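PDB 5XBU: endo-beta-1,4-glucanase from Ampullaria crossean, which probably hydrolyses internal beta-1,4-glucosidic bonds of cellulose, acting as a glycoside hydrolase family 45 endoglucanase. Local coordinates for residues Q10-A13 / H14-R18; D142-Q146 / V147-E151; P168-L171 / Q172-Q176. All blocks are in the same frame, centred on the assembly; numbering follows the deposited sequence.

In the fold
All three contacts are local: a hairpin (contact 1), a turn after a strand (contact 2) and a short helix (contact 3). Contacts 1 and 3 lie at the surface on opposite sides of the chain's centre; contact 2 is partly buried. Contacts 1 and 2 belong to the same sheet, since strand 22-30 pairs with both 17-19 and 140-144. In each of these two, one aspartate oxygen receives two backbone N-H groups; contact 1 adds a salt bridge, contact 2 apolar packing. Contact 3 relies on helical backbone bonds. Lys55 connects contacts 2 and 3: its carbonyl binds Gln149 and its ammonium binds Asp170 and Asn174.

Contact 1: Q10-A13 / H14-R18; sequences QPDA and HGVRR
Asp12 OD1 receives two backbone N-H groups from opposite faces of its carboxylate, His14 N at 2.8 Å and Val16 N at 3.0 Å. The first bond makes an Asx turn inside a 3:5 beta hairpin, a type I turn from Asp12 to Gly15 with a G1 bulge. Gly15 closes the turn through its N to Asp12 O (2.9 Å), and its positive phi of 88° is the backbone shape that suits glycine. Asp12 N in turn bonds Val16 O, and Arg18 N bonds Gln10 O where the two short strands pair. A chi1 of 73° places Asp12 CG between the backbone N and the carbonyl carbon, which brings OD1 between the N-H groups of His14 and Val16 and leaves OD2 for Arg18. Arg18 reaches it with an extended chain, CG to NE, and one face of its guanidinium lies against Val16 CG1. On the side of the sheet that carries Pro11 and Arg17, these two run side by side, with Pro11 CG over the centre of the Arg17 guanidinium at 4.0 Å; NH1 of that group bonds Cys9 O. The salt bridge from Arg18 NE to Asp12 OD2 is 2.8 Å long and nearly straight (168°), and a water joins OD2 to Arg18 NH2.

Contact 2: D142-Q146 / V147-E151; sequences DLQDQ and VGQVE
Asp145 reaches forward to Val150 and Glu151, where its OD1 accepts both backbone amides, Val150 N at 2.8 Å and Glu151 N at 3.1 Å, from the same face of the carboxylate. Its CG is anti to the backbone N (chi1 -165°), which carries OD1 toward the chain that follows. The Glu151 bond is the straighter of the two. Gln149 folds back: chi1 near 60° and a bend at chi2 lay its amide alongside the backbone of Gln144 and Asp145, with CD 3.2 Å from Gln144 O. From there OE1 takes Val147 N at 3.0 Å in its carbonyl plane, while NE2 is held from outside by Leu53 O and Lys55 O, so both ends of this buried amide are satisfied and its rotation is fixed. Val150 CG2 packs on Leu143 CB (3.7 Å), and Trp155 packs on both side chains. Glu151 turns its carboxylate out to Arg29. Gly148, in a left-handed backbone conformation, gives its N to Asp145 O at 2.9 Å. This closes the type I turn by which the chain leaves strand 140-144 of the double-psi beta-barrel fold.

Contact 3: P168-L171 / Q172-Q176; sequences PGDL and QANYQ
Leu171 CD2 lies 3.9 Å from Asn174 OD1, where the two side chains cross at the border of the packed side of this short helix. Leu171 is buried and, with Pro168 and Tyr175, makes up that packed side. Its CG stands beside the backbone N (chi1 -75°), and its branches run inward to Met107. Asn174, partly exposed, adopts the same first torsion, -73°, which leans its amide back over the preceding turn, so that CG comes within 3.2 Å of Asp170 O. The carbonyl of Asp170 is engaged by the backbone as well, accepting Asn174 N at 2.9 Å. Nothing in this close approach bonds the side-chain oxygen to that carbonyl, since both are acceptors. Instead, Asn174 OD1 accepts Lys55 NZ, and the same ammonium makes a salt bridge with Asp170 OD2. One lysine therefore serves two oxygens on successive turns and probably offsets the negative charge of the aspartate.

The two segments together make up helix 169-175, with Pro168 at the N-cap position; it packs on strand 104-108 of the double-psi beta-barrel fold, where Pro168 meets Val105 and Tyr175 joins Leu171 on Met107. Tyr175 also touches Cys78 and Cys180, members of two different disulfides. Pro168 O opens the series of i to i+4 bonds by taking Gln172 N at 2.9 Å. Gly169 O and Leu171 O take Ala173 N and Tyr175 N in the same way.

The other side of the helix is loose. Gly169, Gln172 and Ala173 are exposed, and here CB atoms lie against the carbonyls of the first turn. The Gln172 side chain touches Cys167, and its CB is 3.6 Å from Pro168 O. Ala173 CB is 3.5 Å from Gly169 O.

Contact 1: Q10-A13 / H14-R18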
# COMPACT_ATOMS: atom_id res chain seq x y z
N GLN A 10 3.60 4.04 18.38
CA GLN A 10 3.19 5.19 19.19
C GLN A 10 3.18 6.48 18.36
O GLN A 10 4.12 6.73 17.60
CB GLN A 10 4.16 5.35 20.35
CG GLN A 10 4.04 4.08 21.20
CD GLN A 10 4.80 4.02 22.53
OE1 GLN A 10 5.90 3.43 22.58
NE2 GLN A 10 4.17 4.48 23.64
N PRO A 11 2.14 7.32 18.49
CA PRO A 11 2.19 8.62 17.83
C PRO A 11 3.35 9.45 18.37
O PRO A 11 3.56 9.55 19.58
CB PRO A 11 0.85 9.24 18.19
CG PRO A 11 -0.04 8.13 18.61
CD PRO A 11 0.84 7.08 19.14
N ASP A 12 4.08 10.08 17.45
CA ASP A 12 5.10 11.04 17.81
C ASP A 12 4.46 12.39 18.16
O ASP A 12 3.24 12.53 18.19
CB ASP A 12 6.23 11.10 16.77
CG ASP A 12 5.85 11.79 15.46
OD1 ASP A 12 4.76 12.37 15.34
OD2 ASP A 12 6.71 11.74 14.55
N ALA A 13 5.30 13.40 18.39
CA ALA A 13 4.80 14.72 18.78
C ALA A 13 3.92 15.35 17.70
O ALA A 13 3.12 16.24 17.99
CB ALA A 13 5.96 15.65 19.10
N HIS A 14 4.07 14.89 16.46
CA HIS A 14 3.32 15.42 15.33
C HIS A 14 2.15 14.52 14.95
O HIS A 14 1.51 14.76 13.93
CB HIS A 14 4.24 15.61 14.13
CG HIS A 14 5.42 16.46 14.46
ND1 HIS A 14 6.68 15.94 14.68
CD2 HIS A 14 5.51 17.78 14.71
CE1 HIS A 14 7.50 16.92 15.02
NE2 HIS A 14 6.82 18.05 15.02
N GLY A 15 1.89 13.49 15.75
CA GLY A 15 0.79 12.58 15.53
C GLY A 15 1.09 11.40 14.64
O GLY A 15 0.19 10.58 14.41
N VAL A 16 2.30 11.26 14.14
CA VAL A 16 2.63 10.20 13.19
C VAL A 16 3.05 8.96 13.98
O VAL A 16 3.99 9.01 14.78
CB VAL A 16 3.76 10.64 12.25
CG1 VAL A 16 4.13 9.50 11.34
CG2 VAL A 16 3.30 11.85 11.42
N ARG A 17 2.38 7.84 13.73
CA ARG A 17 2.73 6.61 14.42
C ARG A 17 4.02 6.04 13.88
O ARG A 17 4.20 5.90 12.66
CB ARG A 17 1.58 5.61 14.33
CG ARG A 17 0.43 5.99 15.25
CD ARG A 17 -0.68 4.97 15.18
NE ARG A 17 -1.83 5.32 16.01
CZ ARG A 17 -2.00 4.95 17.28
NH1 ARG A 17 -1.08 4.24 17.91
NH2 ARG A 17 -3.11 5.30 17.89
N ARG A 18 4.93 5.71 14.81
CA ARG A 18 6.25 5.20 14.48
C ARG A 18 6.59 4.04 15.39
O ARG A 18 6.00 3.86 16.45
CB ARG A 18 7.30 6.29 14.65
CG ARG A 18 7.00 7.53 13.74
CD ARG A 18 8.14 8.52 13.78
NE ARG A 18 7.81 9.69 12.94
CZ ARG A 18 7.93 9.78 11.61
NH1 ARG A 18 8.40 8.76 10.90
NH2 ARG A 18 7.55 10.90 10.99
O HOH W 1 6.87 13.25 12.35

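Contact 2: D142-Q146 / V147-E151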
# COMPACT_ATOMS: atom_id res chain seq x y z
N ASP A 142 -3.27 -0.68 0.60
CA ASP A 142 -4.32 -1.64 0.31
C ASP A 142 -3.69 -2.75 -0.51
O ASP A 142 -3.08 -2.49 -1.55
CB ASP A 142 -5.47 -0.95 -0.43
CG ASP A 142 -6.83 -1.58 -0.15
OD1 ASP A 142 -6.90 -2.58 0.58
OD2 ASP A 142 -7.80 -1.02 -0.70
N LEU A 143 -3.80 -3.98 -0.05
CA LEU A 143 -3.03 -5.08 -0.62
C LEU A 143 -3.94 -5.95 -1.49
O LEU A 143 -4.96 -6.45 -1.03
CB LEU A 143 -2.40 -5.94 0.49
CG LEU A 143 -1.59 -5.12 1.53
CD1 LEU A 143 -1.04 -6.04 2.57
CD2 LEU A 143 -0.47 -4.32 0.86
N GLN A 144 -3.56 -6.14 -2.76
CA GLN A 144 -4.35 -6.95 -3.69
C GLN A 144 -4.43 -8.39 -3.18
O GLN A 144 -3.41 -9.01 -2.85
CB GLN A 144 -3.64 -6.92 -5.04
CG GLN A 144 -4.26 -7.81 -6.12
CD GLN A 144 -5.65 -7.40 -6.50
OE1 GLN A 144 -6.63 -8.05 -6.13
NE2 GLN A 144 -5.76 -6.28 -7.24
N ASP A 145 -5.65 -8.93 -3.16
CA ASP A 145 -5.89 -10.27 -2.62
C ASP A 145 -6.74 -11.12 -3.55
O ASP A 145 -7.32 -12.11 -3.10
CB ASP A 145 -6.53 -10.18 -1.22
CG ASP A 145 -6.48 -11.50 -0.43
OD1 ASP A 145 -5.48 -12.26 -0.50
OD2 ASP A 145 -7.47 -11.79 0.28
N GLN A 146 -6.80 -10.79 -4.85
CA GLN A 146 -7.71 -11.48 -5.77
C GLN A 146 -7.56 -12.99 -5.71
O GLN A 146 -8.55 -13.71 -5.78
CB GLN A 146 -7.53 -10.96 -7.20
CG GLN A 146 -8.33 -11.74 -8.28
CD GLN A 146 -9.40 -10.92 -8.98
OE1 GLN A 146 -9.90 -9.93 -8.47
NE2 GLN A 146 -9.78 -11.36 -10.18
N VAL A 147 -6.33 -13.49 -5.60
CA VAL A 147 -6.08 -14.93 -5.61
C VAL A 147 -5.66 -15.46 -4.23
O VAL A 147 -5.10 -16.56 -4.11
CB VAL A 147 -5.10 -15.34 -6.72
CG1 VAL A 147 -5.57 -14.81 -8.05
CG2 VAL A 147 -3.67 -14.89 -6.41
N GLY A 148 -5.96 -14.70 -3.19
CA GLY A 148 -5.66 -15.16 -1.85
C GLY A 148 -4.22 -14.99 -1.43
O GLY A 148 -3.80 -15.61 -0.45
N GLN A 149 -3.45 -14.14 -2.12
CA GLN A 149 -2.03 -14.01 -1.79
C GLN A 149 -1.79 -13.35 -0.45
O GLN A 149 -0.76 -13.59 0.19
CB GLN A 149 -1.28 -13.28 -2.90
CG GLN A 149 -1.73 -11.82 -3.22
CD GLN A 149 -2.79 -11.75 -4.32
OE1 GLN A 149 -3.85 -12.39 -4.24
NE2 GLN A 149 -2.51 -10.97 -5.36
N VAL A 150 -2.73 -12.50 -0.00
CA VAL A 150 -2.62 -11.90 1.34
C VAL A 150 -3.18 -12.86 2.37
O VAL A 150 -2.62 -13.00 3.46
CB VAL A 150 -3.29 -10.52 1.41
CG1 VAL A 150 -3.05 -9.90 2.77
CG2 VAL A 150 -2.72 -9.63 0.32
N GLU A 151 -4.26 -13.58 2.03
CA GLU A 151 -4.75 -14.64 2.90
C GLU A 151 -3.65 -15.64 3.19
O GLU A 151 -3.54 -16.14 4.32
CB GLU A 151 -5.95 -15.33 2.24
CG GLU A 151 -6.49 -16.52 3.02
CD GLU A 151 -7.12 -16.13 4.34
OE1 GLU A 151 -7.47 -14.94 4.51
OE2 GLU A 151 -7.26 -17.02 5.22

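Contact 3: P168-L171 / Q172-Q176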
# COMPACT_ATOMS: atom_id res chain seq x y z
N PRO A 168 12.27 -6.26 -6.52
CA PRO A 168 12.82 -7.53 -6.99
C PRO A 168 12.75 -7.58 -8.51
O PRO A 168 11.87 -6.98 -9.14
CB PRO A 168 11.89 -8.55 -6.33
CG PRO A 168 11.38 -7.83 -5.05
CD PRO A 168 11.15 -6.46 -5.58
N GLY A 169 13.67 -8.34 -9.10
CA GLY A 169 13.81 -8.31 -10.55
C GLY A 169 12.55 -8.73 -11.29
O GLY A 169 12.23 -8.20 -12.35
N ASP A 170 11.82 -9.71 -10.76
CA ASP A 170 10.62 -10.15 -11.45
C ASP A 170 9.56 -9.05 -11.48
O ASP A 170 8.88 -8.86 -12.49
CB ASP A 170 10.05 -11.42 -10.82
CG ASP A 170 9.56 -11.20 -9.41
OD1 ASP A 170 10.38 -10.82 -8.55
OD2 ASP A 170 8.36 -11.41 -9.16
N LEU A 171 9.42 -8.32 -10.37
CA LEU A 171 8.44 -7.23 -10.31
C LEU A 171 8.87 -6.08 -11.19
O LEU A 171 8.03 -5.45 -11.85
CB LEU A 171 8.24 -6.80 -8.86
CG LEU A 171 7.39 -7.76 -8.03
CD1 LEU A 171 7.47 -7.41 -6.56
CD2 LEU A 171 5.95 -7.77 -8.50
N GLN A 172 10.17 -5.81 -11.23
CA GLN A 172 10.68 -4.76 -12.10
C GLN A 172 10.39 -5.07 -13.56
O GLN A 172 10.01 -4.18 -14.34
CB GLN A 172 12.17 -4.60 -11.84
CG GLN A 172 12.80 -3.45 -12.54
CD GLN A 172 12.74 -2.18 -11.72
OE1 GLN A 172 12.02 -2.09 -10.73
NE2 GLN A 172 13.53 -1.19 -12.13
N ALA A 173 10.55 -6.34 -13.96
CA ALA A 173 10.25 -6.74 -15.32
C ALA A 173 8.75 -6.68 -15.60
O ALA A 173 8.34 -6.26 -16.69
CB ALA A 173 10.81 -8.14 -15.59
N ASN A 174 7.93 -7.10 -14.64
CA ASN A 174 6.48 -6.97 -14.79
C ASN A 174 6.11 -5.51 -15.06
O ASN A 174 5.30 -5.21 -15.94
CB ASN A 174 5.76 -7.41 -13.51
CG ASN A 174 5.73 -8.92 -13.26
OD1 ASN A 174 5.78 -9.33 -12.10
ND2 ASN A 174 5.58 -9.73 -14.29
N TYR A 175 6.66 -4.59 -14.26
CA TYR A 175 6.26 -3.19 -14.34
C TYR A 175 6.56 -2.59 -15.71
O TYR A 175 5.88 -1.67 -16.16
CB TYR A 175 6.91 -2.36 -13.22
CG TYR A 175 6.31 -0.97 -13.21
CD1 TYR A 175 4.96 -0.78 -12.90
CD2 TYR A 175 7.05 0.14 -13.62
CE1 TYR A 175 4.36 0.46 -13.02
CE2 TYR A 175 6.46 1.40 -13.72
CZ TYR A 175 5.12 1.53 -13.43
OH TYR A 175 4.52 2.76 -13.57
N GLN A 176 7.60 -3.10 -16.38
CA GLN A 176 7.98 -2.59 -17.69
C GLN A 176 6.85 -2.68 -18.70
O GLN A 176 6.81 -1.89 -19.65
CB GLN A 176 9.24 -3.29 -18.17
CG GLN A 176 10.43 -2.82 -17.36
CD GLN A 176 11.64 -3.71 -17.39
OE1 GLN A 176 11.63 -4.79 -17.98
NE2 GLN A 176 12.71 -3.25 -16.75